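Local coordinates for Serine/threonine-protein kinase Tel1 (Chaetomium thermophilum, PDB 6SKY), which phosphorylates serine and threonine residues of proteins with ATP and probably acts as a DNA damage sensor that switches on checkpoint signalling, at residues K1812-S1815 and A1816-E1819; E2407-V2410 and A2411-V2415; R2178-T2181 and L2182-S2185; D1936-L1939 and S1940-L1943; A1633-V1636 and L1637-F1641. All coordinates share one frame; numbering follows the deposited sequence.

Contact 1 of 5, residues K1812-S1815 and A1816-E1819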
loop_
_atom_site.group_PDB
_atom_site.type_symbol
_atom_site.label_atom_id
_atom_site.label_comp_id
_atom_site.label_asym_id
_atom_site.label_seq_id
_atom_site.Cartn_x
_atom_site.Cartn_y
_atom_site.Cartn_z
ATOM N N LYS A 1812 -2.503 31.514 61.978
ATOM C CA LYS A 1812 -2.088 32.863 62.328
ATOM C C LYS A 1812 -2.143 33.739 61.082
ATOM O O LYS A 1812 -2.758 33.389 60.074
ATOM C CB LYS A 1812 -0.698 32.823 62.950
ATOM C CG LYS A 1812 -0.505 31.616 63.831
ATOM C CD LYS A 1812 0.842 31.597 64.500
ATOM C CE LYS A 1812 0.930 30.397 65.418
ATOM N NZ LYS A 1812 2.036 30.510 66.397
ATOM N N GLN A 1813 -1.528 34.914 61.144
ATOM C CA GLN A 1813 -1.458 35.776 59.974
ATOM C C GLN A 1813 -0.493 35.171 58.964
ATOM O O GLN A 1813 0.695 34.999 59.253
ATOM C CB GLN A 1813 -1.020 37.182 60.375
ATOM C CG GLN A 1813 -1.093 38.193 59.251
ATOM C CD GLN A 1813 0.269 38.719 58.851
ATOM O OE1 GLN A 1813 1.195 38.747 59.659
ATOM N NE2 GLN A 1813 0.401 39.136 57.599
ATOM N N GLN A 1814 -0.999 34.850 57.778
ATOM C CA GLN A 1814 -0.238 34.099 56.784
ATOM C C GLN A 1814 0.644 35.059 56.003
ATOM O O GLN A 1814 0.266 35.571 54.951
ATOM C CB GLN A 1814 -1.178 33.323 55.876
ATOM C CG GLN A 1814 -1.876 32.203 56.594
ATOM C CD GLN A 1814 -2.776 31.413 55.695
ATOM O OE1 GLN A 1814 -3.315 31.936 54.727
ATOM N NE2 GLN A 1814 -2.948 30.141 56.007
ATOM N N SER A 1815 1.850 35.280 56.516
ATOM C CA SER A 1815 2.771 36.245 55.934
ATOM C C SER A 1815 3.650 35.630 54.854
ATOM O O SER A 1815 3.781 36.194 53.762
ATOM C CB SER A 1815 3.640 36.851 57.034
ATOM O OG SER A 1815 4.522 37.823 56.507
ATOM N N ALA A 1816 4.269 34.484 55.150
ATOM C CA ALA A 1816 5.138 33.844 54.173
ATOM C C ALA A 1816 4.363 33.386 52.953
ATOM O O ALA A 1816 4.882 33.443 51.836
ATOM C CB ALA A 1816 5.869 32.664 54.800
ATOM N N LYS A 1817 3.122 32.940 53.139
ATOM C CA LYS A 1817 2.311 32.559 51.992
ATOM C C LYS A 1817 2.079 33.749 51.080
ATOM O O LYS A 1817 2.259 33.657 49.865
ATOM C CB LYS A 1817 0.980 31.974 52.445
ATOM C CG LYS A 1817 0.045 31.719 51.291
ATOM C CD LYS A 1817 -1.295 31.226 51.753
ATOM C CE LYS A 1817 -2.212 31.006 50.574
ATOM N NZ LYS A 1817 -3.476 30.344 50.978
ATOM N N ARG A 1818 1.690 34.885 51.658
ATOM C CA ARG A 1818 1.447 36.086 50.870
ATOM C C ARG A 1818 2.705 36.533 50.141
ATOM O O ARG A 1818 2.672 36.815 48.939
ATOM C CB ARG A 1818 0.925 37.192 51.779
ATOM C CG ARG A 1818 0.710 38.510 51.082
ATOM C CD ARG A 1818 0.391 39.607 52.077
ATOM N NE ARG A 1818 1.435 39.743 53.085
ATOM C CZ ARG A 1818 2.578 40.388 52.890
ATOM N NH1 ARG A 1818 2.830 40.951 51.718
ATOM N NH2 ARG A 1818 3.475 40.463 53.863
ATOM N N GLU A 1819 3.835 36.577 50.848
ATOM C CA GLU A 1819 5.070 37.053 50.235
ATOM C C GLU A 1819 5.531 36.133 49.113
ATOM O O GLU A 1819 5.867 36.593 48.014
ATOM C CB GLU A 1819 6.156 37.185 51.296
ATOM C CG GLU A 1819 5.857 38.216 52.358
ATOM C CD GLU A 1819 6.891 38.219 53.466
ATOM O OE1 GLU A 1819 7.427 37.138 53.787
ATOM O OE2 GLU A 1819 7.171 39.305 54.015
#
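Glu1819 folds back along the backbone toward Ser1815. Its N-H bonds to Ser1815 O at 2.9 Å, and the bond is nearly straight (165°). CG stands anti to the carbonyl carbon, chi1 -64°, which turns the side chain back over the Ser1815 carbonyl. CB lies 3.6 Å from Ser1815 O. CG follows over the same oxygen. CD has moved on toward the hydroxyl, 3.9 Å from Ser1815 OG. At the tip, OE1 lies 4.0 Å and OE2 3.9 Å from Ser1815 OG, too far for a bond. OE2 also makes a long salt bridge to Arg1818 NH2, at 3.9 Å. A leucine in place of Glu1819 would probably leave Arg1818 NH2 without this charged partner and put a greasy group beside Ser1815 OG. Elsewhere in the contact, Gln1814 and Lys1817 run alongside each other, with Gln1814 OE1 3.7 Å from Lys1817 CD. Lys1817 NZ goes on to bond His1865 O. Ala1816 and Lys1817 rest on helix 1793-1808. Gln1814 is the centre of an inverse gamma turn, which leads the loop into the amino-terminal turn of helix 1815-1827.

Contact 2 of 5, residues E2407-V2410 and A2411-V2415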
loop_
_atom_site.group_PDB
_atom_site.type_symbol
_atom_site.label_atom_id
_atom_site.label_comp_id
_atom_site.label_asym_id
_atom_site.label_seq_id
_atom_site.Cartn_x
_atom_site.Cartn_y
_atom_site.Cartn_z
ATOM N N GLU A 2407 -13.868 -40.499 14.233
ATOM C CA GLU A 2407 -14.430 -41.738 13.708
ATOM C C GLU A 2407 -13.551 -42.373 12.643
ATOM O O GLU A 2407 -13.419 -43.598 12.604
ATOM C CB GLU A 2407 -15.823 -41.487 13.133
ATOM C CG GLU A 2407 -16.928 -41.550 14.162
ATOM C CD GLU A 2407 -17.061 -40.271 14.941
ATOM O OE1 GLU A 2407 -16.580 -39.232 14.450
ATOM O OE2 GLU A 2407 -17.646 -40.303 16.042
ATOM N N GLU A 2408 -12.948 -41.563 11.781
ATOM C CA GLU A 2408 -12.149 -42.074 10.679
ATOM C C GLU A 2408 -10.932 -42.821 11.196
ATOM O O GLU A 2408 -9.993 -42.205 11.702
ATOM C CB GLU A 2408 -11.733 -40.924 9.771
ATOM C CG GLU A 2408 -12.848 -39.931 9.525
ATOM C CD GLU A 2408 -12.602 -39.073 8.312
ATOM O OE1 GLU A 2408 -11.529 -39.217 7.693
ATOM O OE2 GLU A 2408 -13.481 -38.258 7.969
ATOM N N GLU A 2409 -10.930 -44.147 11.058
ATOM C CA GLU A 2409 -9.915 -44.965 11.706
ATOM C C GLU A 2409 -8.517 -44.727 11.154
ATOM O O GLU A 2409 -7.537 -45.093 11.808
ATOM C CB GLU A 2409 -10.278 -46.442 11.581
ATOM C CG GLU A 2409 -9.869 -47.277 12.780
ATOM C CD GLU A 2409 -10.524 -46.815 14.073
ATOM O OE1 GLU A 2409 -11.632 -46.244 14.018
ATOM O OE2 GLU A 2409 -9.928 -47.022 15.150
ATOM N N VAL A 2410 -8.404 -44.117 9.977
ATOM C CA VAL A 2410 -7.092 -43.801 9.426
ATOM C C VAL A 2410 -6.397 -42.739 10.272
ATOM O O VAL A 2410 -5.198 -42.847 10.580
ATOM C CB VAL A 2410 -7.254 -43.370 7.959
ATOM C CG1 VAL A 2410 -6.386 -42.180 7.639
ATOM C CG2 VAL A 2410 -6.940 -44.533 7.041
ATOM N N ALA A 2411 -7.142 -41.708 10.673
ATOM C CA ALA A 2411 -6.590 -40.695 11.560
ATOM C C ALA A 2411 -6.149 -41.311 12.873
ATOM O O ALA A 2411 -5.086 -40.971 13.402
ATOM C CB ALA A 2411 -7.619 -39.598 11.803
ATOM N N ASN A 2412 -6.941 -42.233 13.407
ATOM C CA ASN A 2412 -6.584 -42.842 14.677
ATOM C C ASN A 2412 -5.370 -43.744 14.548
ATOM O O ASN A 2412 -4.577 -43.830 15.482
ATOM C CB ASN A 2412 -7.774 -43.599 15.243
ATOM C CG ASN A 2412 -8.926 -42.687 15.563
ATOM O OD1 ASN A 2412 -8.728 -41.557 15.985
ATOM N ND2 ASN A 2412 -10.139 -43.165 15.350
ATOM N N GLU A 2413 -5.175 -44.392 13.400
ATOM C CA GLU A 2413 -3.958 -45.181 13.232
ATOM C C GLU A 2413 -2.725 -44.293 13.175
ATOM O O GLU A 2413 -1.703 -44.598 13.805
ATOM C CB GLU A 2413 -4.046 -46.044 11.980
ATOM C CG GLU A 2413 -5.138 -47.086 12.028
ATOM C CD GLU A 2413 -5.072 -47.956 13.266
ATOM O OE1 GLU A 2413 -3.952 -48.260 13.727
ATOM O OE2 GLU A 2413 -6.144 -48.335 13.778
ATOM N N VAL A 2414 -2.797 -43.185 12.436
ATOM C CA VAL A 2414 -1.644 -42.288 12.375
ATOM C C VAL A 2414 -1.338 -41.710 13.752
ATOM O O VAL A 2414 -0.171 -41.626 14.169
ATOM C CB VAL A 2414 -1.881 -41.180 11.340
ATOM C CG1 VAL A 2414 -0.698 -40.259 11.295
ATOM C CG2 VAL A 2414 -2.117 -41.781 9.994
ATOM N N VAL A 2415 -2.377 -41.302 14.479
ATOM C CA VAL A 2415 -2.170 -40.738 15.806
ATOM C C VAL A 2415 -1.588 -41.780 16.740
ATOM O O VAL A 2415 -0.670 -41.495 17.511
ATOM C CB VAL A 2415 -3.484 -40.166 16.353
ATOM C CG1 VAL A 2415 -3.317 -39.813 17.797
ATOM C CG2 VAL A 2415 -3.882 -38.954 15.565
#
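Glu2413 N gives its hydrogen to Glu2409 O at 2.9 Å, a bond from one turn of the helix to the next. Val2414 N does the same to Val2410 O at 3.1 Å and is straighter (167°). Before these, Glu2408 O receives two weak bonds, from Ala2411 N and from Asn2412 N. Two side chains, Asn2412 and Glu2413, come near that of Glu2409. The Glu2409 chain bends at chi2 (60°), and this brings the carboxylate back beside Asn2412. Glu2409 OE1 comes to 3.7 Å from Asn2412 ND2, a distance too long for a bond, and the two flat groups are turned 67° from each other. The amide is held elsewhere: its OD1 takes a hydrogen bond from Trp2402 NE1, and ND2 gives one to Ser2406 O. Glu2413 lies one turn further on and is also bent at chi2. Its OE2 stands 4.2 Å from Glu2409 OE2. Two like charges this close would probably disfavour each other, but both residues are exposed, so solvent may soften the effect. Leu2444 of helix 2444-2459 touches Glu2409, Asn2412 and Glu2413. Ala2411 touches Ile2378 and Val2414 touches Lys2375, both of helix 2348-2387. This is the first turn of an alpha helix, with Glu2408 at the N-cap position, in the helical FAT region.

Contact 3 of 5, residues R2178-T2181 and L2182-S2185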
loop_
_atom_site.group_PDB
_atom_site.type_symbol
_atom_site.label_atom_id
_atom_site.label_comp_id
_atom_site.label_asym_id
_atom_site.label_seq_id
_atom_site.Cartn_x
_atom_site.Cartn_y
_atom_site.Cartn_z
ATOM N N ARG A 2178 12.846 -1.317 5.344
ATOM C CA ARG A 2178 13.107 -1.802 3.995
ATOM C C ARG A 2178 14.424 -1.271 3.463
ATOM O O ARG A 2178 15.216 -2.016 2.874
ATOM C CB ARG A 2178 11.973 -1.400 3.057
ATOM C CG ARG A 2178 10.605 -1.851 3.466
ATOM C CD ARG A 2178 10.590 -3.310 3.800
ATOM N NE ARG A 2178 9.245 -3.757 4.139
ATOM C CZ ARG A 2178 8.981 -4.839 4.860
ATOM N NH1 ARG A 2178 7.728 -5.174 5.115
ATOM N NH2 ARG A 2178 9.971 -5.580 5.336
ATOM N N GLN A 2179 14.672 0.019 3.651
ATOM C CA GLN A 2179 15.855 0.624 3.067
ATOM C C GLN A 2179 17.128 0.080 3.692
ATOM O O GLN A 2179 18.148 -0.028 3.012
ATOM C CB GLN A 2179 15.780 2.137 3.204
ATOM C CG GLN A 2179 16.822 2.877 2.406
ATOM C CD GLN A 2179 16.764 2.558 0.942
ATOM O OE1 GLN A 2179 17.784 2.341 0.298
ATOM N NE2 GLN A 2179 15.564 2.536 0.402
ATOM N N GLU A 2180 17.088 -0.311 4.959
ATOM C CA GLU A 2180 18.288 -0.833 5.590
ATOM C C GLU A 2180 18.603 -2.245 5.130
ATOM O O GLU A 2180 19.773 -2.589 4.957
ATOM C CB GLU A 2180 18.150 -0.781 7.103
ATOM C CG GLU A 2180 18.128 0.612 7.658
ATOM C CD GLU A 2180 19.340 1.423 7.252
ATOM O OE1 GLU A 2180 20.429 0.837 7.072
ATOM O OE2 GLU A 2180 19.211 2.655 7.107
ATOM N N THR A 2181 17.586 -3.076 4.910
ATOM C CA THR A 2181 17.842 -4.388 4.331
ATOM C C THR A 2181 18.339 -4.264 2.902
ATOM O O THR A 2181 19.204 -5.031 2.474
ATOM C CB THR A 2181 16.588 -5.252 4.373
ATOM O OG1 THR A 2181 15.572 -4.647 3.572
ATOM C CG2 THR A 2181 16.091 -5.392 5.774
ATOM N N LEU A 2182 17.815 -3.296 2.156
ATOM C CA LEU A 2182 18.302 -3.053 0.803
ATOM C C LEU A 2182 19.765 -2.633 0.810
ATOM O O LEU A 2182 20.580 -3.167 0.050
ATOM C CB LEU A 2182 17.434 -1.987 0.149
ATOM C CG LEU A 2182 17.239 -1.988 -1.351
ATOM C CD1 LEU A 2182 17.012 -3.388 -1.820
ATOM C CD2 LEU A 2182 16.048 -1.149 -1.644
ATOM N N ASN A 2183 20.114 -1.669 1.666
ATOM C CA ASN A 2183 21.498 -1.235 1.814
ATOM C C ASN A 2183 22.409 -2.394 2.170
ATOM O O ASN A 2183 23.480 -2.562 1.578
ATOM C CB ASN A 2183 21.593 -0.163 2.888
ATOM C CG ASN A 2183 21.051 1.155 2.445
ATOM O OD1 ASN A 2183 21.072 1.483 1.272
ATOM N ND2 ASN A 2183 20.575 1.936 3.389
ATOM N N LEU A 2184 22.004 -3.203 3.149
ATOM C CA LEU A 2184 22.842 -4.302 3.598
ATOM C C LEU A 2184 23.030 -5.349 2.515
ATOM O O LEU A 2184 24.139 -5.848 2.325
ATOM C CB LEU A 2184 22.247 -4.938 4.842
ATOM C CG LEU A 2184 22.832 -4.442 6.150
ATOM C CD1 LEU A 2184 22.067 -5.025 7.288
ATOM C CD2 LEU A 2184 24.271 -4.846 6.232
ATOM N N SER A 2185 21.967 -5.711 1.802
ATOM C CA SER A 2185 22.121 -6.750 0.798
ATOM C C SER A 2185 22.925 -6.257 -0.392
ATOM O O SER A 2185 23.685 -7.030 -0.976
ATOM C CB SER A 2185 20.764 -7.275 0.357
ATOM O OG SER A 2185 20.201 -6.465 -0.639
#
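Four backbone bonds of the i to i+4 kind join 2178-2181 to 2182-2185 in about two turns of regular alpha helix, from Leu2182 N to Arg2178 O at 3.0 Å through to Ser2185 N to Thr2181 O at 2.9 Å. Arg2178 O takes a second hydrogen as well. Thr2181 OG1 donates to it at 2.7 Å and comes in at a bent C=O...donor angle of 123°. The hydroxyl can do this because chi1 of 63° sets OG1 between the backbone N and the carbonyl carbon, facing back down the helix. A buried hydroxyl is thereby satisfied inside its own helix. Ser2185 OG repeats the pattern weakly, 3.4 Å from Leu2182 O.

Three more polar side chains, Gln2179, Glu2180 and Asn2183, lie close together. Asn2183 comes near both of the others. Its OD1 is 3.5 Å from Gln2179 OE1; these are two oxygens, and the amide planes are 64° apart. Its ND2 lies 3.8 Å from Glu2180 OE1, too far for a bond. The three groups therefore pack beside one another rather than pair.

Gln2179, Leu2182, Asn2183 and Ser2185 meet the second subunit, where Leu2182 packs on Phe1958, Asn2183 on Ala1961 and Ser2185 on Leu1939. Within the chain, Thr2181 and Leu2184 rest on Phe2172 of helix 2154-2174, while Leu2182 and Ser2185 touch helix 2203-2217.

Contact 4 of 5, residues D1936-L1939 and S1940-L1943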
loop_
_atom_site.group_PDB
_atom_site.type_symbol
_atom_site.label_atom_id
_atom_site.label_comp_id
_atom_site.label_asym_id
_atom_site.label_seq_id
_atom_site.Cartn_x
_atom_site.Cartn_y
_atom_site.Cartn_z
ATOM N N ASP A 1936 -4.144 23.376 13.764
ATOM C CA ASP A 1936 -4.763 23.668 12.478
ATOM C C ASP A 1936 -4.016 22.988 11.340
ATOM O O ASP A 1936 -2.792 22.854 11.362
ATOM C CB ASP A 1936 -4.813 25.171 12.248
ATOM C CG ASP A 1936 -3.718 25.900 12.976
ATOM O OD1 ASP A 1936 -2.998 25.251 13.759
ATOM O OD2 ASP A 1936 -3.576 27.122 12.770
ATOM N N ALA A 1937 -4.769 22.559 10.335
ATOM C CA ALA A 1937 -4.255 21.657 9.319
ATOM C C ALA A 1937 -3.746 22.414 8.105
ATOM O O ALA A 1937 -4.272 23.464 7.734
ATOM C CB ALA A 1937 -5.332 20.666 8.893
ATOM N N SER A 1938 -2.703 21.860 7.493
ATOM C CA SER A 1938 -2.095 22.367 6.272
ATOM C C SER A 1938 -1.054 21.349 5.841
ATOM O O SER A 1938 -0.798 20.370 6.544
ATOM C CB SER A 1938 -1.470 23.748 6.467
ATOM O OG SER A 1938 -0.628 23.778 7.597
ATOM N N LEU A 1939 -0.467 21.577 4.666
ATOM C CA LEU A 1939 0.623 20.717 4.221
ATOM C C LEU A 1939 1.836 20.855 5.125
ATOM O O LEU A 1939 2.574 19.883 5.331
ATOM C CB LEU A 1939 1.000 21.043 2.779
ATOM C CG LEU A 1939 0.028 20.671 1.658
ATOM C CD1 LEU A 1939 0.361 21.436 0.391
ATOM C CD2 LEU A 1939 0.080 19.197 1.383
ATOM N N SER A 1940 2.044 22.045 5.688
ATOM C CA SER A 1940 3.185 22.264 6.566
ATOM C C SER A 1940 3.046 21.473 7.856
ATOM O O SER A 1940 4.021 20.896 8.342
ATOM C CB SER A 1940 3.331 23.750 6.870
ATOM O OG SER A 1940 2.338 24.175 7.782
ATOM N N THR A 1941 1.845 21.444 8.431
ATOM C CA THR A 1941 1.640 20.727 9.681
ATOM C C THR A 1941 1.748 19.224 9.475
ATOM O O THR A 1941 2.286 18.511 10.329
ATOM C CB THR A 1941 0.292 21.113 10.277
ATOM O OG1 THR A 1941 0.390 22.417 10.858
ATOM C CG2 THR A 1941 -0.130 20.139 11.342
ATOM N N VAL A 1942 1.266 18.727 8.342
ATOM C CA VAL A 1942 1.458 17.319 8.021
ATOM C C VAL A 1942 2.938 17.012 7.861
ATOM O O VAL A 1942 3.415 15.946 8.263
ATOM C CB VAL A 1942 0.660 16.949 6.762
ATOM C CG1 VAL A 1942 0.903 15.509 6.386
ATOM C CG2 VAL A 1942 -0.796 17.187 6.998
ATOM N N LEU A 1943 3.695 17.944 7.286
ATOM C CA LEU A 1943 5.132 17.739 7.167
ATOM C C LEU A 1943 5.807 17.731 8.533
ATOM O O LEU A 1943 6.720 16.937 8.776
ATOM C CB LEU A 1943 5.730 18.820 6.270
ATOM C CG LEU A 1943 7.212 18.727 5.944
ATOM C CD1 LEU A 1943 7.580 17.324 5.524
ATOM C CD2 LEU A 1943 7.524 19.715 4.857
#
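Ser1938 and Ser1940 both set OG between the backbone N and the carbonyl carbon, with chi1 at 50° and 74°, and these turns bring the two hydroxyls together. They share a hydrogen bond of 3.0 Å from Ser1938 OG to Ser1940 OG, and either may be the donor. Thr1941 is turned differently. Its OG1 lies anti to the carbonyl carbon, beside its own backbone N, and so reaches back to the incoming loop. There OG1 donates to Asp1936 O at 3.3 Å, nearly along the C=O axis. CG2 of Thr1941 flanks the same oxygen from 3.8 Å. An alanine at Thr1941 would lose both groups and is likely to leave Asp1936 O without this donor and the loop less firmly tied to the helix. The helix starts its backbone bonding here as well. Val1942 N donates to Ser1938 O at 3.2 Å, and Leu1943 N to Leu1939 O at 3.0 Å. Ser1938 holds the N-cap position of helix 1939-1948. The greasy side chains turn elsewhere: Leu1939 and Leu1943 pack on Phe1958 of the same chain, and Val1942 on Leu2214 of the second subunit. The contact thus separates two kinds of chemistry. Hydroxyls fasten the loop to the start of the helix, while aliphatic groups serve packing within the chain and across the dimer.

Contact 5 of 5, residues A1633-V1636 and L1637-F1641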
loop_
_atom_site.group_PDB
_atom_site.type_symbol
_atom_site.label_atom_id
_atom_site.label_comp_id
_atom_site.label_asym_id
_atom_site.label_seq_id
_atom_site.Cartn_x
_atom_site.Cartn_y
_atom_site.Cartn_z
ATOM N N ALA A 1633 34.496 3.599 33.451
ATOM C CA ALA A 1633 33.067 3.716 33.699
ATOM C C ALA A 1633 32.289 3.798 32.399
ATOM O O ALA A 1633 31.187 3.256 32.293
ATOM C CB ALA A 1633 32.781 4.937 34.564
ATOM N N GLY A 1634 32.843 4.475 31.397
ATOM C CA GLY A 1634 32.209 4.490 30.095
ATOM C C GLY A 1634 32.178 3.125 29.450
ATOM O O GLY A 1634 31.201 2.758 28.812
ATOM N N ARG A 1635 33.246 2.354 29.607
ATOM C CA ARG A 1635 33.248 1.003 29.065
ATOM C C ARG A 1635 32.178 0.141 29.724
ATOM O O ARG A 1635 31.478 -0.620 29.049
ATOM C CB ARG A 1635 34.624 0.386 29.242
ATOM C CG ARG A 1635 34.941 -0.686 28.263
ATOM C CD ARG A 1635 36.044 -1.539 28.798
ATOM N NE ARG A 1635 37.322 -1.280 28.159
ATOM C CZ ARG A 1635 38.464 -1.813 28.567
ATOM N NH1 ARG A 1635 38.479 -2.616 29.616
ATOM N NH2 ARG A 1635 39.589 -1.538 27.934
ATOM N N VAL A 1636 32.008 0.275 31.038
ATOM C CA VAL A 1636 30.990 -0.507 31.738
ATOM C C VAL A 1636 29.587 -0.065 31.338
ATOM O O VAL A 1636 28.710 -0.899 31.089
ATOM C CB VAL A 1636 31.207 -0.414 33.257
ATOM C CG1 VAL A 1636 30.036 -0.995 33.997
ATOM C CG2 VAL A 1636 32.464 -1.136 33.636
ATOM N N LEU A 1637 29.343 1.243 31.266
ATOM C CA LEU A 1637 28.027 1.726 30.859
ATOM C C LEU A 1637 27.714 1.354 29.419
ATOM O O LEU A 1637 26.568 1.033 29.090
ATOM C CB LEU A 1637 27.943 3.236 31.026
ATOM C CG LEU A 1637 27.881 3.819 32.425
ATOM C CD1 LEU A 1637 27.900 5.317 32.320
ATOM C CD2 LEU A 1637 26.633 3.359 33.112
ATOM N N GLY A 1638 28.713 1.402 28.542
ATOM C CA GLY A 1638 28.487 1.037 27.161
ATOM C C GLY A 1638 28.193 -0.434 26.996
ATOM O O GLY A 1638 27.338 -0.813 26.202
ATOM N N ARG A 1639 28.884 -1.284 27.751
ATOM C CA ARG A 1639 28.583 -2.707 27.693
ATOM C C ARG A 1639 27.200 -3.001 28.257
ATOM O O ARG A 1639 26.472 -3.842 27.724
ATOM C CB ARG A 1639 29.654 -3.485 28.436
ATOM C CG ARG A 1639 29.622 -4.953 28.184
ATOM C CD ARG A 1639 30.773 -5.622 28.877
ATOM N NE ARG A 1639 32.034 -4.962 28.572
ATOM C CZ ARG A 1639 32.810 -5.288 27.547
ATOM N NH1 ARG A 1639 32.453 -6.266 26.732
ATOM N NH2 ARG A 1639 33.940 -4.637 27.337
ATOM N N SER A 1640 26.800 -2.293 29.310
ATOM C CA SER A 1640 25.461 -2.479 29.855
ATOM C C SER A 1640 24.381 -2.065 28.863
ATOM O O SER A 1640 23.352 -2.738 28.740
ATOM C CB SER A 1640 25.324 -1.691 31.150
ATOM O OG SER A 1640 23.968 -1.539 31.505
ATOM N N PHE A 1641 24.585 -0.956 28.153
ATOM C CA PHE A 1641 23.578 -0.513 27.193
ATOM C C PHE A 1641 23.566 -1.398 25.957
ATOM O O PHE A 1641 22.503 -1.674 25.398
ATOM C CB PHE A 1641 23.826 0.939 26.806
ATOM C CG PHE A 1641 22.783 1.517 25.910
ATOM C CD1 PHE A 1641 22.965 1.558 24.551
ATOM C CD2 PHE A 1641 21.624 2.034 26.426
ATOM C CE1 PHE A 1641 22.014 2.096 23.738
ATOM C CE2 PHE A 1641 20.676 2.574 25.609
ATOM C CZ PHE A 1641 20.872 2.604 24.269
#
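Ala1633 and Leu1637 begin a run of i to i+4 contacts in the middle of helix 1627-1644, an alpha helix packed among other helices, consistent with the alpha-solenoid build of Tel1. The close part is the backbone. Gly1638 N bonds to Gly1634 O at 2.8 Å, and Leu1637 N to Ala1633 O at 2.9 Å. Arg1639 N and Ser1640 N follow to Arg1635 O and Val1636 O, both at 3.0 Å. Gly1634 and Gly1638 bring no side chain to the turn they share. Leu1637 has CG anti to the carbonyl carbon, chi1 -71°, which lays CB and CG back over Ala1633 O, CB at 3.5 Å. Leu1637 then packs on Trp1617 of helix 1606-1619 and on Leu2087 of helix 2077-2097. No side of this contact is open to solvent, since every touching residue is buried.

The looser part is the arginine pair. Arg1635 and Arg1639 run alongside each other and point the same way, yet they meet only lightly. Each has its own acid: Arg1635 NH1 forms a salt bridge with Asp1601, and Arg1639 NH1 with Asp2095. These partners probably offset the two buried like charges. The guanidinium planes stand 84° apart. Arg1635 CD, not its charged end, lies at the edge of the Arg1639 guanidinium, 4.0 Å from NH2.

All five are local contacts at or within helices, strung along one chain in the order 5, 1, 4, 3, 2. Contacts 1 and 2 lie on opposite sides of the chain's centre, with their own centres 89 Å apart. Contact 3 is the nearest of the set to both contact 4 and contact 5. Its centre is 30 Å from that of contact 4 and 29 Å from that of contact 5, whereas the centres of contacts 4 and 5 are 42 Å apart. Contacts 3 and 4 do not touch within one chain, but both face the second subunit, so contact 3 of one copy meets contact 4 of the other. None lies at the ATP-analogue pocket or the magnesium site.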